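Local coordinates for protein aerobactin synthase IucC (Klebsiella pneumoniae, PDB 6CN7) that catalyses the final condensation of aerobactin biosynthesis, probably using ATP to attach the second N-acetyl-N-hydroxylysine to the citryl intermediate of this iron-chelating siderophore, at residues A[19-24]-A[57-62]. The protein carries 5 engineered substitutions. Sequence-based numbering, arbitrary orientation.
Sequences MLAELE and WGWLWI
The methyl of Ala21 sits against the pyrrole side of the Trp59 indole, its CB 3.4 Å from Trp59 NE1, where helix 4-25 packs on the end strand 60-62 of a four-stranded antiparallel meander, an example of a helix meeting a sheet's outermost strand through apolar packing, with a water supplying the polar link. The helix segment 19-24 and strand 60-62 run nearly antiparallel, at 170°, their axes 8.3 Å apart at closest approach. Ala21 stands where the two backbones come nearest, its CA opposite that of Leu60, and its CB also meets Leu60 O at 3.6 Å. From the strand, CD1 of Ile62 reaches the same methyl at 3.8 Å and touches CB of Leu20 beside it.

Trp59 CG lies anti to its backbone N (chi1 170°), and the ring presents its CD1 edge to Ala21 O, near the ring plane. Arg492 of helix 475-499 makes a cation-pi contact with this indole, and Phe493 meets it edge-to-face. Arg492 and Lys140 also form salt bridges to Glu22, whose carboxylate is turned 49° from the Trp59 ring.

The Glu24 side chain crosses that of Leu60 at about a right angle, with Glu24 OE1 3.8 Å from Leu60 CD1, while OE2 is bound by Arg54 and Ala31 N. No direct hydrogen bond links helix and strand here; one water bridges them, donating to Ala21 O and Glu24 OE1 and accepting from Leu60 N at 2.9 Å.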
loop_
_atom_site.group_PDB
_atom_site.type_symbol
_atom_site.label_atom_id
_atom_site.label_comp_id
_atom_site.label_asym_id
_atom_site.label_seq_id
_atom_site.Cartn_x
_atom_site.Cartn_y
_atom_site.Cartn_z
ATOM N N MET A 19 20.286 -22.437 -0.084
ATOM C CA MET A 19 20.632 -21.837 -1.369
ATOM C C MET A 19 21.748 -22.614 -2.057
ATOM O O MET A 19 21.635 -22.972 -3.234
ATOM C CB MET A 19 21.041 -20.374 -1.170
ATOM C CG MET A 19 19.923 -19.471 -0.672
ATOM S SD MET A 19 20.517 -17.847 -0.144
ATOM C CE MET A 19 21.075 -17.156 -1.702
ATOM N N LEU A 20 22.843 -22.875 -1.340
ATOM C CA LEU A 20 23.976 -23.571 -1.943
ATOM C C LEU A 20 23.569 -24.954 -2.437
ATOM O O LEU A 20 23.922 -25.359 -3.551
ATOM C CB LEU A 20 25.125 -23.684 -0.939
ATOM C CG LEU A 20 25.852 -22.403 -0.521
ATOM C CD1 LEU A 20 26.863 -22.718 0.570
ATOM C CD2 LEU A 20 26.543 -21.740 -1.707
ATOM N N ALA A 21 22.824 -25.697 -1.617
ATOM C CA ALA A 21 22.493 -27.074 -1.965
ATOM C C ALA A 21 21.595 -27.141 -3.193
ATOM O O ALA A 21 21.806 -27.982 -4.073
ATOM C CB ALA A 21 21.827 -27.769 -0.778
ATOM N N GLU A 22 20.590 -26.267 -3.276
ATOM C CA GLU A 22 19.656 -26.332 -4.395
ATOM C C GLU A 22 20.295 -25.812 -5.680
ATOM O O GLU A 22 20.103 -26.394 -6.753
ATOM C CB GLU A 22 18.384 -25.549 -4.065
ATOM C CG GLU A 22 17.232 -25.775 -5.046
ATOM C CD GLU A 22 16.672 -27.184 -4.989
ATOM O OE1 GLU A 22 16.773 -27.825 -3.923
ATOM O OE2 GLU A 22 16.130 -27.650 -6.011
ATOM N N LEU A 23 21.058 -24.720 -5.594
ATOM C CA LEU A 23 21.726 -24.202 -6.785
ATOM C C LEU A 23 22.799 -25.160 -7.286
ATOM O O LEU A 23 23.069 -25.207 -8.491
ATOM C CB LEU A 23 22.334 -22.828 -6.499
ATOM C CG LEU A 23 21.338 -21.690 -6.262
ATOM C CD1 LEU A 23 22.051 -20.460 -5.745
ATOM C CD2 LEU A 23 20.576 -21.359 -7.535
ATOM N N GLU A 24 23.420 -25.927 -6.386
ATOM C CA GLU A 24 24.378 -26.942 -6.820
ATOM C C GLU A 24 23.658 -28.114 -7.473
ATOM O O GLU A 24 24.165 -28.711 -8.430
ATOM C CB GLU A 24 25.216 -27.413 -5.630
ATOM C CG GLU A 24 26.563 -28.041 -6.006
ATOM C CD GLU A 24 26.485 -29.543 -6.231
ATOM O OE1 GLU A 24 25.402 -30.134 -6.009
ATOM O OE2 GLU A 24 27.514 -30.138 -6.628
ATOM N N TRP A 57 19.423 -38.436 -5.005
ATOM C CA TRP A 57 19.038 -37.587 -6.123
ATOM C C TRP A 57 20.200 -36.783 -6.688
ATOM O O TRP A 57 20.040 -36.153 -7.737
ATOM C CB TRP A 57 17.926 -36.629 -5.693
ATOM C CG TRP A 57 16.620 -37.316 -5.466
ATOM C CD1 TRP A 57 16.110 -37.736 -4.275
ATOM C CD2 TRP A 57 15.660 -37.673 -6.464
ATOM N NE1 TRP A 57 14.888 -38.331 -4.467
ATOM C CE2 TRP A 57 14.587 -38.305 -5.805
ATOM C CE3 TRP A 57 15.602 -37.520 -7.852
ATOM C CZ2 TRP A 57 13.468 -38.783 -6.485
ATOM C CZ3 TRP A 57 14.494 -37.996 -8.526
ATOM C CH2 TRP A 57 13.441 -38.618 -7.842
ATOM N N GLY A 58 21.359 -36.803 -6.037
ATOM C CA GLY A 58 22.441 -35.909 -6.385
ATOM C C GLY A 58 22.405 -34.589 -5.652
ATOM O O GLY A 58 23.198 -33.696 -5.974
ATOM N N TRP A 59 21.514 -34.440 -4.677
ATOM C CA TRP A 59 21.326 -33.193 -3.951
ATOM C C TRP A 59 22.012 -33.288 -2.594
ATOM O O TRP A 59 21.872 -34.296 -1.894
ATOM C CB TRP A 59 19.834 -32.906 -3.789
ATOM C CG TRP A 59 19.517 -31.779 -2.873
ATOM C CD1 TRP A 59 19.838 -30.467 -3.042
ATOM C CD2 TRP A 59 18.786 -31.857 -1.644
ATOM N NE1 TRP A 59 19.365 -29.721 -1.990
ATOM C CE2 TRP A 59 18.713 -30.552 -1.118
ATOM C CE3 TRP A 59 18.191 -32.906 -0.937
ATOM C CZ2 TRP A 59 18.072 -30.269 0.083
ATOM C CZ3 TRP A 59 17.553 -32.621 0.258
ATOM C CH2 TRP A 59 17.499 -31.313 0.754
ATOM N N LEU A 60 22.748 -32.237 -2.230
ATOM C CA LEU A 60 23.563 -32.249 -1.021
ATOM C C LEU A 60 22.725 -32.025 0.232
ATOM O O LEU A 60 21.793 -31.216 0.240
ATOM C CB LEU A 60 24.641 -31.170 -1.104
ATOM C CG LEU A 60 25.716 -31.357 -2.176
ATOM C CD1 LEU A 60 26.478 -30.060 -2.387
ATOM C CD2 LEU A 60 26.664 -32.480 -1.785
ATOM N N TRP A 61 23.070 -32.745 1.299
ATOM C CA TRP A 61 22.551 -32.479 2.639
ATOM C C TRP A 61 23.643 -31.727 3.388
ATOM O O TRP A 61 24.580 -32.334 3.911
ATOM C CB TRP A 61 22.174 -33.768 3.359
ATOM C CG TRP A 61 21.324 -34.700 2.555
ATOM C CD1 TRP A 61 20.568 -34.393 1.462
ATOM C CD2 TRP A 61 21.152 -36.103 2.781
ATOM N NE1 TRP A 61 19.937 -35.518 0.994
ATOM C CE2 TRP A 61 20.280 -36.582 1.786
ATOM C CE3 TRP A 61 21.654 -37.000 3.729
ATOM C CZ2 TRP A 61 19.895 -37.919 1.713
ATOM C CZ3 TRP A 61 21.271 -38.327 3.654
ATOM C CH2 TRP A 61 20.400 -38.774 2.655
ATOM N N ILE A 62 23.524 -30.406 3.435
ATOM C CA ILE A 62 24.562 -29.553 4.001
ATOM C C ILE A 62 24.314 -29.376 5.493
ATOM O O ILE A 62 23.191 -29.080 5.915
ATOM C CB ILE A 62 24.600 -28.196 3.276
ATOM C CG1 ILE A 62 25.070 -28.401 1.831
ATOM C CG2 ILE A 62 25.506 -27.205 4.021
ATOM C CD1 ILE A 62 25.122 -27.135 0.993
HETATM O O HOH W 1 23.270 -30.324 -4.311
#